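PDB 3MOI: probable dehydrogenase from Bordetella bronchiseptica, which probably catalyses an NAD(P)-dependent oxidation or reduction, as a member of the Gfo/Idh/MocA family of dehydrogenases, its own substrate being unidentified. Local coordinates for residues A21-P26 and G45-I50; G173-Q178 and E370-V375; Q182-K187 and A362-D367; G202-K207 and S231-F236. One frame throughout, in Å; residues are numbered along the deposited sequence.

Interaction 1 (A21-P26 and G45-I50)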
loop_
_atom_site.group_PDB
_atom_site.type_symbol
_atom_site.label_atom_id
_atom_site.label_comp_id
_atom_site.label_asym_id
_atom_site.label_seq_id
_atom_site.Cartn_x
_atom_site.Cartn_y
_atom_site.Cartn_z
ATOM N N ALA A 21 -11.072 -7.442 30.287
ATOM C CA ALA A 21 -10.456 -6.106 30.278
ATOM C C ALA A 21 -11.131 -5.141 31.226
ATOM O O ALA A 21 -10.461 -4.327 31.849
ATOM C CB ALA A 21 -10.436 -5.523 28.848
ATOM N N MET A 22 -12.455 -5.235 31.350
ATOM C CA MET A 22 -13.188 -4.424 32.343
ATOM C C MET A 22 -12.842 -4.818 33.773
ATOM O O MET A 22 -12.674 -3.927 34.613
ATOM C CB MET A 22 -14.716 -4.530 32.176
ATOM C CG MET A 22 -15.376 -3.535 31.251
ATOM S SD MET A 22 -17.187 -3.514 31.270
ATOM C CE MET A 22 -17.300 -2.123 30.200
ATOM N N ARG A 23 -12.768 -6.126 34.069
ATOM C CA ARG A 23 -12.439 -6.568 35.449
ATOM C C ARG A 23 -11.133 -5.890 35.774
ATOM O O ARG A 23 -11.073 -5.000 36.613
ATOM C CB ARG A 23 -12.302 -8.103 35.585
ATOM C CG ARG A 23 -13.111 -8.690 36.760
ATOM C CD ARG A 23 -12.472 -9.911 37.454
ATOM N NE ARG A 23 -13.062 -11.227 37.141
ATOM C CZ ARG A 23 -12.761 -11.970 36.077
ATOM N NH1 ARG A 23 -11.913 -11.519 35.153
ATOM N NH2 ARG A 23 -13.318 -13.173 35.923
ATOM N N HIS A 24 -10.137 -6.203 34.956
ATOM C CA HIS A 24 -8.825 -5.648 35.096
ATOM C C HIS A 24 -8.749 -4.146 35.062
ATOM O O HIS A 24 -7.792 -3.583 35.536
ATOM C CB HIS A 24 -7.916 -6.224 34.014
ATOM C CG HIS A 24 -7.781 -7.716 34.091
ATOM N ND1 HIS A 24 -7.174 -8.462 33.109
ATOM C CD2 HIS A 24 -8.215 -8.603 35.020
ATOM C CE1 HIS A 24 -7.200 -9.742 33.444
ATOM N NE2 HIS A 24 -7.830 -9.855 34.598
ATOM N N HIS A 25 -9.713 -3.460 34.476
ATOM C CA HIS A 25 -9.617 -2.007 34.475
ATOM C C HIS A 25 -10.080 -1.467 35.838
ATOM O O HIS A 25 -11.153 -1.895 36.417
ATOM C CB HIS A 25 -10.373 -1.391 33.311
ATOM C CG HIS A 25 -9.981 0.022 32.976
ATOM N ND1 HIS A 25 -10.160 1.073 33.837
ATOM C CD2 HIS A 25 -9.541 0.573 31.818
ATOM C CE1 HIS A 25 -9.788 2.198 33.253
ATOM N NE2 HIS A 25 -9.417 1.924 32.021
ATOM N N PRO A 26 -9.235 -0.579 36.377
ATOM C CA PRO A 26 -9.372 -0.011 37.691
ATOM C C PRO A 26 -10.411 1.054 37.771
ATOM O O PRO A 26 -10.861 1.377 38.874
ATOM C CB PRO A 26 -7.975 0.583 37.998
ATOM C CG PRO A 26 -7.332 0.770 36.678
ATOM C CD PRO A 26 -7.897 -0.311 35.800
ATOM N N GLY A 45 -23.017 -15.026 34.586
ATOM C CA GLY A 45 -23.356 -14.582 35.927
ATOM C C GLY A 45 -22.574 -15.294 37.044
ATOM O O GLY A 45 -22.179 -14.629 38.010
ATOM N N LYS A 46 -22.382 -16.620 36.937
ATOM C CA LYS A 46 -21.605 -17.389 37.931
ATOM C C LYS A 46 -20.157 -16.911 37.948
ATOM O O LYS A 46 -19.638 -16.551 38.982
ATOM C CB LYS A 46 -21.607 -18.940 37.664
ATOM C CG LYS A 46 -22.631 -19.795 38.487
ATOM C CD LYS A 46 -22.594 -21.318 38.210
ATOM C CE LYS A 46 -23.105 -22.201 39.438
ATOM N NZ LYS A 46 -23.016 -23.723 39.260
ATOM N N GLU A 47 -19.501 -16.911 36.793
ATOM C CA GLU A 47 -18.066 -16.573 36.733
ATOM C C GLU A 47 -17.709 -15.146 37.205
ATOM O O GLU A 47 -16.678 -14.968 37.867
ATOM C CB GLU A 47 -17.544 -16.792 35.318
ATOM C CG GLU A 47 -16.180 -16.194 35.040
ATOM C CD GLU A 47 -15.011 -17.101 35.392
ATOM O OE1 GLU A 47 -15.127 -18.006 36.263
ATOM O OE2 GLU A 47 -13.951 -16.878 34.751
ATOM N N TYR A 48 -18.525 -14.147 36.846
ATOM C CA TYR A 48 -18.260 -12.756 37.249
ATOM C C TYR A 48 -19.007 -12.329 38.535
ATOM O O TYR A 48 -18.829 -11.226 39.013
ATOM C CB TYR A 48 -18.577 -11.782 36.111
ATOM C CG TYR A 48 -17.498 -11.730 35.083
ATOM C CD1 TYR A 48 -16.633 -10.647 34.996
ATOM C CD2 TYR A 48 -17.326 -12.782 34.165
ATOM C CE1 TYR A 48 -15.609 -10.637 34.032
ATOM C CE2 TYR A 48 -16.329 -12.742 33.188
ATOM C CZ TYR A 48 -15.480 -11.688 33.145
ATOM O OH TYR A 48 -14.482 -11.691 32.198
ATOM N N GLY A 49 -19.822 -13.210 39.089
ATOM C CA GLY A 49 -20.460 -12.933 40.355
ATOM C C GLY A 49 -21.448 -11.802 40.235
ATOM O O GLY A 49 -21.542 -10.970 41.128
ATOM N N ILE A 50 -22.208 -11.772 39.140
ATOM C CA ILE A 50 -23.198 -10.721 38.986
ATOM C C ILE A 50 -24.597 -11.203 38.625
ATOM O O ILE A 50 -24.754 -12.307 38.090
ATOM C CB ILE A 50 -22.737 -9.750 37.913
ATOM C CG1 ILE A 50 -22.398 -10.508 36.626
ATOM C CG2 ILE A 50 -21.583 -8.959 38.428
ATOM C CD1 ILE A 50 -22.335 -9.589 35.426
#
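R23 and Y48, on helices 12-24 and 38-48, bring the two backbones nearest each other, with their CA atoms 8.7 Å apart, so that side chains alone bridge the distance. The guanidinium of R23 lies flat on one face of the Y48 ring, the planes only 11° from parallel. It sits off-centre: R23 CZ approaches Y48 CE1 at 3.8 Å and stands 4.2 Å from the centroid of the Y48 ring, a cation-pi contact displaced toward the rim. The arginine chain bends at chi2 and chi3, which brings its flat end over the ring. Both helices belong to the Rossmann-type nucleotide-binding domain, where each follows a strand of the parallel sheet, 3-8 and 28-34; the contact thus joins two successive helices at the surface. Strand 28-34 reaches the same tyrosine through I30, and F44 stacks on its ring. The carboxylate of E47 adds a charge at the edge of the guanidinium and in its plane, but E47 OE2 stays 3.9 Å from R23 NH2, a long salt bridge. G49, with its positive phi (67°), forms a Schellman motif in this region of the chain, in which I50 N bonds back to G45 O and G49 N, weakly, to K46 O.

Interaction 2 (G173-Q178 and E370-V375)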
loop_
_atom_site.group_PDB
_atom_site.type_symbol
_atom_site.label_atom_id
_atom_site.label_comp_id
_atom_site.label_asym_id
_atom_site.label_seq_id
_atom_site.Cartn_x
_atom_site.Cartn_y
_atom_site.Cartn_z
ATOM N N GLY A 173 -19.223 -9.156 5.810
ATOM C CA GLY A 173 -18.122 -8.837 4.958
ATOM C C GLY A 173 -17.320 -7.674 5.425
ATOM O O GLY A 173 -17.651 -6.965 6.410
ATOM N N ILE A 174 -16.262 -7.448 4.674
ATOM C CA ILE A 174 -15.234 -6.603 5.145
ATOM C C ILE A 174 -15.616 -5.127 5.137
ATOM O O ILE A 174 -14.966 -4.359 5.841
ATOM C CB ILE A 174 -13.879 -6.811 4.394
ATOM C CG1 ILE A 174 -13.939 -6.325 2.966
ATOM C CG2 ILE A 174 -13.421 -8.274 4.420
ATOM C CD1 ILE A 174 -12.708 -5.400 2.620
ATOM N N ILE A 175 -16.641 -4.715 4.389
ATOM C CA ILE A 175 -16.940 -3.318 4.330
ATOM C C ILE A 175 -17.420 -2.785 5.682
ATOM O O ILE A 175 -17.107 -1.632 6.105
ATOM C CB ILE A 175 -18.026 -2.969 3.270
ATOM C CG1 ILE A 175 -17.566 -3.260 1.819
ATOM C CG2 ILE A 175 -18.453 -1.445 3.386
ATOM C CD1 ILE A 175 -16.135 -3.084 1.544
ATOM N N TYR A 176 -18.186 -3.591 6.364
ATOM C CA TYR A 176 -18.736 -3.159 7.634
ATOM C C TYR A 176 -17.989 -3.687 8.872
ATOM O O TYR A 176 -18.173 -3.192 9.985
ATOM C CB TYR A 176 -20.164 -3.661 7.713
ATOM C CG TYR A 176 -21.100 -3.082 6.721
ATOM C CD1 TYR A 176 -21.400 -1.705 6.746
ATOM C CD2 TYR A 176 -21.778 -3.904 5.790
ATOM C CE1 TYR A 176 -22.309 -1.156 5.834
ATOM C CE2 TYR A 176 -22.667 -3.358 4.849
ATOM C CZ TYR A 176 -22.954 -1.992 4.893
ATOM O OH TYR A 176 -23.907 -1.433 4.045
ATOM N N ASN A 177 -17.178 -4.713 8.684
ATOM C CA ASN A 177 -16.583 -5.453 9.828
ATOM C C ASN A 177 -15.059 -5.278 9.921
ATOM O O ASN A 177 -14.427 -5.732 10.889
ATOM C CB ASN A 177 -16.991 -6.919 9.696
ATOM C CG ASN A 177 -18.518 -7.074 9.734
ATOM O OD1 ASN A 177 -19.131 -6.877 10.771
ATOM N ND2 ASN A 177 -19.139 -7.382 8.586
ATOM N N GLN A 178 -14.452 -4.670 8.896
ATOM C CA GLN A 178 -12.993 -4.504 8.879
ATOM C C GLN A 178 -12.554 -3.072 8.442
ATOM O O GLN A 178 -11.808 -2.365 9.129
ATOM C CB GLN A 178 -12.393 -5.577 7.996
ATOM C CG GLN A 178 -12.487 -7.031 8.569
ATOM C CD GLN A 178 -11.542 -7.211 9.787
ATOM O OE1 GLN A 178 -11.915 -6.945 10.940
ATOM N NE2 GLN A 178 -10.314 -7.588 9.514
ATOM N N GLU A 370 -21.008 6.508 6.646
ATOM C CA GLU A 370 -21.174 7.102 5.299
ATOM C C GLU A 370 -19.996 6.825 4.457
ATOM O O GLU A 370 -20.127 6.643 3.264
ATOM C CB GLU A 370 -21.429 8.584 5.328
ATOM C CG GLU A 370 -22.809 8.911 5.861
ATOM C CD GLU A 370 -23.034 10.377 6.162
ATOM O OE1 GLU A 370 -22.109 11.194 5.982
ATOM O OE2 GLU A 370 -24.164 10.747 6.564
ATOM N N VAL A 371 -18.819 6.776 5.070
ATOM C CA VAL A 371 -17.632 6.471 4.285
ATOM C C VAL A 371 -17.702 5.024 3.767
ATOM O O VAL A 371 -17.441 4.775 2.607
ATOM C CB VAL A 371 -16.353 6.702 5.094
ATOM C CG1 VAL A 371 -15.162 6.148 4.360
ATOM C CG2 VAL A 371 -16.199 8.218 5.436
ATOM N N CYS A 372 -18.085 4.078 4.610
ATOM C CA CYS A 372 -18.370 2.738 4.089
ATOM C C CYS A 372 -19.367 2.748 2.912
ATOM O O CYS A 372 -19.135 2.081 1.891
ATOM C CB CYS A 372 -18.978 1.850 5.165
ATOM S SG CYS A 372 -17.876 1.511 6.563
ATOM N N LEU A 373 -20.466 3.494 3.022
ATOM C CA LEU A 373 -21.456 3.514 1.917
ATOM C C LEU A 373 -20.825 4.068 0.655
ATOM O O LEU A 373 -21.139 3.610 -0.444
ATOM C CB LEU A 373 -22.740 4.307 2.262
ATOM C CG LEU A 373 -23.581 3.659 3.415
ATOM C CD1 LEU A 373 -24.691 4.569 3.962
ATOM C CD2 LEU A 373 -24.156 2.306 3.030
ATOM N N ALA A 374 -19.902 5.001 0.801
ATOM C CA ALA A 374 -19.301 5.633 -0.347
ATOM C C ALA A 374 -18.335 4.654 -1.022
ATOM O O ALA A 374 -18.192 4.646 -2.261
ATOM C CB ALA A 374 -18.631 6.958 0.049
ATOM N N VAL A 375 -17.724 3.775 -0.239
ATOM C CA VAL A 375 -16.929 2.672 -0.802
ATOM C C VAL A 375 -17.829 1.755 -1.640
ATOM O O VAL A 375 -17.469 1.366 -2.772
ATOM C CB VAL A 375 -16.227 1.860 0.301
ATOM C CG1 VAL A 375 -15.685 0.540 -0.273
ATOM C CG2 VAL A 375 -15.079 2.730 0.953
#
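I175 and C372 form the centre of this buried contact, their CA atoms 6.2 Å apart, close enough for side chain to meet backbone as well as side chain. The apolar part is divided between the two branches of I175. CG2, anti to the backbone N because chi1 is -65°, presses on C372 CB at 3.8 Å, while the other branch carries I175 CD1 to V375 CG1, about one helical turn further along, at 4.1 Å. The isoleucine therefore straddles two successive positions on the same face of helix 362-381. A second, lighter contact comes from Y176, whose hydroxyl end crosses the leucine obliquely and brings OH to 3.9 Å from L373 CD2.

Among the polar atoms, C372 SG lies 3.3 Å from I175 O. Within segment 173-178, N177 folds back on the start of its own helix: ND2 donates to G173 O at 2.7 Å, with an N-H...acceptor angle of 152°, and the same amide nitrogen also bonds G171 O. Two carbonyls thus hold the N177 amide in place. G173, the N-cap residue, has a positive phi.

The short helix 174-177 rests here against the long C-terminal helix 362-381. P180 and I183 of helix 179-190 touch C372, and L376, the residue after V375, meets I175 and Y176. T201 of strand 194-202 touches both I175 and V375, so the two helices pack together on the mixed sheet to which that strand belongs.

Interaction 3 (Q182-K187 and A362-D367)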
loop_
_atom_site.group_PDB
_atom_site.type_symbol
_atom_site.label_atom_id
_atom_site.label_comp_id
_atom_site.label_asym_id
_atom_site.label_seq_id
_atom_site.Cartn_x
_atom_site.Cartn_y
_atom_site.Cartn_z
ATOM N N GLN A 182 -9.732 0.778 9.608
ATOM C CA GLN A 182 -8.799 1.614 8.899
ATOM C C GLN A 182 -9.361 3.012 8.784
ATOM O O GLN A 182 -8.655 3.999 8.969
ATOM C CB GLN A 182 -8.509 1.022 7.513
ATOM C CG GLN A 182 -7.770 -0.301 7.588
ATOM C CD GLN A 182 -7.632 -1.006 6.311
ATOM O OE1 GLN A 182 -8.588 -1.155 5.609
ATOM N NE2 GLN A 182 -6.432 -1.495 5.996
ATOM N N ILE A 183 -10.650 3.119 8.493
ATOM C CA ILE A 183 -11.201 4.407 8.278
ATOM C C ILE A 183 -11.062 5.169 9.582
ATOM O O ILE A 183 -10.657 6.309 9.578
ATOM C CB ILE A 183 -12.669 4.329 7.863
ATOM C CG1 ILE A 183 -12.836 3.633 6.505
ATOM C CG2 ILE A 183 -13.335 5.736 7.812
ATOM C CD1 ILE A 183 -14.309 3.325 6.202
ATOM N N ASP A 184 -11.407 4.554 10.708
ATOM C CA ASP A 184 -11.365 5.290 11.970
ATOM C C ASP A 184 -9.952 5.679 12.328
ATOM O O ASP A 184 -9.733 6.740 12.924
ATOM C CB ASP A 184 -11.940 4.480 13.120
ATOM C CG ASP A 184 -13.447 4.307 13.024
ATOM O OD1 ASP A 184 -14.133 5.165 12.430
ATOM O OD2 ASP A 184 -13.932 3.280 13.522
ATOM N N SER A 185 -8.982 4.834 11.947
ATOM C CA SER A 185 -7.598 5.140 12.266
ATOM C C SER A 185 -7.129 6.323 11.448
ATOM O O SER A 185 -6.390 7.214 11.962
ATOM C CB SER A 185 -6.714 3.917 12.046
ATOM O OG SER A 185 -7.205 2.886 12.914
ATOM N N ILE A 186 -7.561 6.345 10.190
ATOM C CA ILE A 186 -7.173 7.437 9.306
ATOM C C ILE A 186 -7.745 8.728 9.861
ATOM O O ILE A 186 -7.035 9.672 10.052
ATOM C CB ILE A 186 -7.625 7.171 7.908
ATOM C CG1 ILE A 186 -6.801 6.016 7.299
ATOM C CG2 ILE A 186 -7.479 8.365 7.070
ATOM C CD1 ILE A 186 -7.392 5.461 6.028
ATOM N N LYS A 187 -9.012 8.766 10.204
ATOM C CA LYS A 187 -9.540 9.937 10.853
ATOM C C LYS A 187 -8.839 10.330 12.164
ATOM O O LYS A 187 -8.661 11.520 12.464
ATOM C CB LYS A 187 -10.980 9.712 11.144
ATOM C CG LYS A 187 -11.858 9.602 9.873
ATOM C CD LYS A 187 -13.277 10.034 10.250
ATOM C CE LYS A 187 -14.059 8.981 10.828
ATOM N NZ LYS A 187 -15.432 9.466 11.084
ATOM N N ALA A 362 -21.543 9.557 18.426
ATOM C CA ALA A 362 -22.515 8.962 17.476
ATOM C C ALA A 362 -22.328 9.604 16.090
ATOM O O ALA A 362 -22.417 8.885 15.100
ATOM C CB ALA A 362 -23.894 9.051 17.974
ATOM N N ARG A 363 -21.976 10.906 16.023
ATOM C CA ARG A 363 -21.789 11.567 14.740
ATOM C C ARG A 363 -20.560 11.058 14.037
ATOM O O ARG A 363 -20.527 11.036 12.850
ATOM C CB ARG A 363 -21.713 13.071 14.885
ATOM C CG ARG A 363 -23.076 13.729 15.049
ATOM C CD ARG A 363 -22.988 15.055 15.805
ATOM N NE ARG A 363 -24.301 15.551 16.140
ATOM C CZ ARG A 363 -25.109 16.210 15.293
ATOM N NH1 ARG A 363 -24.723 16.475 14.072
ATOM N NH2 ARG A 363 -26.311 16.615 15.697
ATOM N N TRP A 364 -19.553 10.629 14.769
ATOM C CA TRP A 364 -18.362 10.139 14.180
ATOM C C TRP A 364 -18.684 8.798 13.599
ATOM O O TRP A 364 -18.277 8.475 12.509
ATOM C CB TRP A 364 -17.310 10.056 15.256
ATOM C CG TRP A 364 -16.132 9.190 14.991
ATOM C CD1 TRP A 364 -16.098 7.820 14.960
ATOM C CD2 TRP A 364 -14.786 9.618 14.879
ATOM N NE1 TRP A 364 -14.814 7.379 14.715
ATOM C CE2 TRP A 364 -13.991 8.471 14.680
ATOM C CE3 TRP A 364 -14.168 10.868 14.897
ATOM C CZ2 TRP A 364 -12.633 8.544 14.549
ATOM C CZ3 TRP A 364 -12.845 10.934 14.754
ATOM C CH2 TRP A 364 -12.076 9.792 14.568
ATOM N N GLY A 365 -19.418 8.000 14.344
ATOM C CA GLY A 365 -19.947 6.716 13.855
ATOM C C GLY A 365 -20.747 6.828 12.558
ATOM O O GLY A 365 -20.433 6.115 11.559
ATOM N N LYS A 366 -21.723 7.750 12.525
ATOM C CA LYS A 366 -22.523 7.910 11.287
ATOM C C LYS A 366 -21.602 8.233 10.140
ATOM O O LYS A 366 -21.733 7.659 9.047
ATOM C CB LYS A 366 -23.603 8.998 11.381
ATOM C CG LYS A 366 -24.412 9.193 10.089
ATOM C CD LYS A 366 -25.479 10.281 10.220
ATOM C CE LYS A 366 -26.430 10.280 9.008
ATOM N NZ LYS A 366 -27.468 11.394 9.121
ATOM N N ASP A 367 -20.672 9.126 10.412
ATOM C CA ASP A 367 -19.690 9.517 9.449
ATOM C C ASP A 367 -18.874 8.347 8.913
ATOM O O ASP A 367 -18.703 8.207 7.684
ATOM C CB ASP A 367 -18.801 10.628 9.991
ATOM C CG ASP A 367 -17.782 11.073 8.962
ATOM O OD1 ASP A 367 -18.067 12.038 8.158
ATOM O OD2 ASP A 367 -16.737 10.388 8.912
#
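Two helices that pack against each other, 179-190 and the start of 362-381, meet here through the K187 and W364 side chains; the axes of the two short segments approach to 11.3 Å, their N-to-C directions at 122°. K187 lies over one face of the indole, the two chains sliding past each other in opposite directions. Its CB reaches W364 CH2 at 3.6 Å, its CE sits over the six-membered ring in a CH-pi contact, and the ammonium comes above the five-membered ring, with K187 NZ 3.9 Å from the centroid of that W364 ring and 12° off the normal. A bend at chi3 then brings the ammonium to the carboxylate beyond. There K187 NZ forms a salt bridge with D367 OD2 at 2.7 Å, approaching the oxygen from its anti side and 30° out of the carboxylate plane. A weak bond from the same nitrogen to W364 O, at 3.3 Å, adds to the grip. The buried cation is thus met by a carboxylate, a carbonyl and a pi face together.

D367 has a further partner, R387, which pairs with its OD1. D184 comes obliquely to the indole: W364 NE1 donates weakly to D184 OD1 at 3.3 Å, and the stronger partner of that oxygen is T368 OG1.

Strand 225-231 packs on I183 and I186 of helix 179-190, and helix 101-114 on A362, R363 and K366. The contact therefore sits where the long C-terminal helix passes from Rossmann-domain helix 101-114 to the helices packed on the mixed sheet, a junction in keeping with the two-domain Gfo/Idh/MocA fold.

Interaction 4 (G202-K207 and S231-F236)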
loop_
_atom_site.group_PDB
_atom_site.type_symbol
_atom_site.label_atom_id
_atom_site.label_comp_id
_atom_site.label_asym_id
_atom_site.label_seq_id
_atom_site.Cartn_x
_atom_site.Cartn_y
_atom_site.Cartn_z
ATOM N N GLY A 202 -13.971 -6.493 -4.173
ATOM C CA GLY A 202 -14.134 -7.804 -4.792
ATOM C C GLY A 202 -14.778 -8.784 -3.831
ATOM O O GLY A 202 -14.744 -8.623 -2.579
ATOM N N ARG A 203 -15.414 -9.779 -4.429
ATOM C CA ARG A 203 -16.048 -10.891 -3.726
ATOM C C ARG A 203 -15.529 -12.106 -4.427
ATOM O O ARG A 203 -16.234 -12.797 -5.132
ATOM C CB ARG A 203 -17.538 -10.846 -3.904
ATOM C CG ARG A 203 -18.196 -9.668 -3.279
ATOM C CD ARG A 203 -19.678 -9.915 -3.234
ATOM N NE ARG A 203 -20.323 -9.223 -4.326
ATOM C CZ ARG A 203 -21.364 -8.400 -4.179
ATOM N NH1 ARG A 203 -21.923 -8.202 -2.958
ATOM N NH2 ARG A 203 -21.852 -7.762 -5.264
ATOM N N LEU A 204 -14.262 -12.373 -4.222
ATOM C CA LEU A 204 -13.605 -13.367 -5.019
ATOM C C LEU A 204 -13.989 -14.824 -4.764
ATOM O O LEU A 204 -13.506 -15.689 -5.457
ATOM C CB LEU A 204 -12.103 -13.168 -4.874
ATOM C CG LEU A 204 -11.671 -11.764 -5.334
ATOM C CD1 LEU A 204 -10.214 -11.746 -5.532
ATOM C CD2 LEU A 204 -12.411 -11.285 -6.619
ATOM N N ASP A 205 -14.841 -15.089 -3.777
ATOM C CA ASP A 205 -15.299 -16.448 -3.490
ATOM C C ASP A 205 -16.835 -16.473 -3.521
ATOM O O ASP A 205 -17.524 -15.942 -2.637
ATOM C CB ASP A 205 -14.745 -16.910 -2.134
ATOM C CG ASP A 205 -15.074 -18.370 -1.791
ATOM O OD1 ASP A 205 -15.942 -19.019 -2.437
ATOM O OD2 ASP A 205 -14.448 -18.865 -0.832
ATOM N N PRO A 206 -17.382 -17.109 -4.548
ATOM C CA PRO A 206 -18.829 -17.164 -4.683
ATOM C C PRO A 206 -19.496 -18.076 -3.685
ATOM O O PRO A 206 -20.694 -17.955 -3.508
ATOM C CB PRO A 206 -19.040 -17.698 -6.102
ATOM C CG PRO A 206 -17.779 -18.431 -6.445
ATOM C CD PRO A 206 -16.672 -17.743 -5.671
ATOM N N LYS A 207 -18.758 -18.978 -3.035
ATOM C CA LYS A 207 -19.360 -19.769 -1.927
ATOM C C LYS A 207 -19.538 -18.932 -0.660
ATOM O O LYS A 207 -20.278 -19.295 0.245
ATOM C CB LYS A 207 -18.522 -21.007 -1.570
ATOM C CG LYS A 207 -18.311 -22.046 -2.709
ATOM C CD LYS A 207 -17.147 -23.034 -2.310
ATOM C CE LYS A 207 -16.804 -24.128 -3.356
ATOM N NZ LYS A 207 -17.948 -25.006 -3.597
ATOM N N SER A 231 -7.482 -7.197 2.284
ATOM C CA SER A 231 -7.847 -8.498 1.678
ATOM C C SER A 231 -7.886 -9.585 2.760
ATOM O O SER A 231 -7.014 -9.627 3.653
ATOM C CB SER A 231 -6.827 -8.875 0.625
ATOM O OG SER A 231 -7.144 -10.091 -0.002
ATOM N N GLY A 232 -8.906 -10.439 2.698
ATOM C CA GLY A 232 -9.244 -11.349 3.802
ATOM C C GLY A 232 -9.306 -12.802 3.394
ATOM O O GLY A 232 -9.858 -13.615 4.111
ATOM N N TYR A 233 -8.710 -13.141 2.249
ATOM C CA TYR A 233 -8.897 -14.475 1.658
ATOM C C TYR A 233 -7.920 -15.514 2.215
ATOM O O TYR A 233 -7.868 -16.647 1.726
ATOM C CB TYR A 233 -8.814 -14.368 0.129
ATOM C CG TYR A 233 -9.906 -13.467 -0.463
ATOM C CD1 TYR A 233 -11.251 -13.845 -0.437
ATOM C CD2 TYR A 233 -9.594 -12.235 -1.035
ATOM C CE1 TYR A 233 -12.256 -13.019 -0.962
ATOM C CE2 TYR A 233 -10.608 -11.383 -1.552
ATOM C CZ TYR A 233 -11.926 -11.788 -1.505
ATOM O OH TYR A 233 -12.902 -10.986 -2.016
ATOM N N ASP A 234 -7.156 -15.143 3.244
ATOM C CA ASP A 234 -6.213 -16.051 3.885
ATOM C C ASP A 234 -5.067 -16.452 2.958
ATOM O O ASP A 234 -4.574 -17.618 2.993
ATOM C CB ASP A 234 -6.915 -17.317 4.385
ATOM C CG ASP A 234 -6.060 -18.095 5.387
ATOM O OD1 ASP A 234 -6.536 -19.162 5.856
ATOM O OD2 ASP A 234 -4.909 -17.639 5.687
ATOM N N HIS A 235 -4.635 -15.496 2.131
ATOM C CA HIS A 235 -3.517 -15.728 1.235
ATOM C C HIS A 235 -2.347 -14.993 1.848
ATOM O O HIS A 235 -1.819 -15.447 2.836
ATOM C CB HIS A 235 -3.853 -15.253 -0.148
ATOM C CG HIS A 235 -4.860 -16.106 -0.839
ATOM N ND1 HIS A 235 -5.699 -15.614 -1.821
ATOM C CD2 HIS A 235 -5.167 -17.418 -0.695
ATOM C CE1 HIS A 235 -6.471 -16.596 -2.263
ATOM N NE2 HIS A 235 -6.170 -17.700 -1.596
ATOM N N PHE A 236 -1.916 -13.847 1.315
ATOM C CA PHE A 236 -0.783 -13.156 1.952
ATOM C C PHE A 236 -1.204 -12.848 3.385
ATOM O O PHE A 236 -2.404 -12.707 3.672
ATOM C CB PHE A 236 -0.371 -11.891 1.212
ATOM C CG PHE A 236 0.800 -11.186 1.849
ATOM C CD1 PHE A 236 1.996 -11.832 2.019
ATOM C CD2 PHE A 236 0.692 -9.915 2.312
ATOM C CE1 PHE A 236 3.064 -11.200 2.610
ATOM C CE2 PHE A 236 1.760 -9.294 2.919
ATOM C CZ PHE A 236 2.949 -9.945 3.057
#
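The Y233 ring and the L204 side chain cross at about a right angle, the leucine lying over one face of the phenol. L204 CB sits 4.1 Å from the centroid of the Y233 ring in a CH-pi contact, and it touches Y233 CZ at 3.6 Å, while CG and CD1 extend along the CE2 side. With chi1 at -62°, Y233 CG stands anti to its own carbonyl carbon, and the ring reaches across to the backbone of the other loop. There its hydroxyl accepts from L204 N at 2.9 Å in a nearly straight bond of 175°. G202 O lies near the ring plane, 3.0 Å from Y233 OH. N213, at the start of strand 213-220, supplies another hydrogen-bond partner for the hydroxyl through OD1. The two loops leave strands 194-202 and 225-231, on either side of strand 213-220 in the mixed sheet of the C-terminal domain, so the tyrosine spans the width of that middle strand. Beyond L204, D205 makes an Asx turn: D205 OD1 accepts from K207 N at 2.9 Å, and OD2 is hydrogen-bonded to Y158 OH. The second subunit touches both loops: L204 packs on its S146, H235 NE2 is hydrogen-bonded to its D324, and the backbone N of F236 to D311 of that subunit.

In the fold
Location and chemistry go together across the four contacts. Interaction 1 lies at the surface of the Rossmann-type domain, its centre about 29 to 37 Å from the centres of the others, and relies on a stacked arginine with a long ion pair. Interactions 2 and 3 share helix 362-381 and touch each other, I183 CD1 lying 3.5 Å from V371 CG1; yet interaction 2 is buried and mostly apolar, whereas interaction 3, only partly buried, sets a lysine between carboxylate and indole. Interaction 4, partly buried, joins two loops and combines a tyrosine hydroxyl's backbone bond with a leucine on the ring face. Along the chain it is nested within the loops closed by interactions 2 and 3, and it alone borders the second subunit.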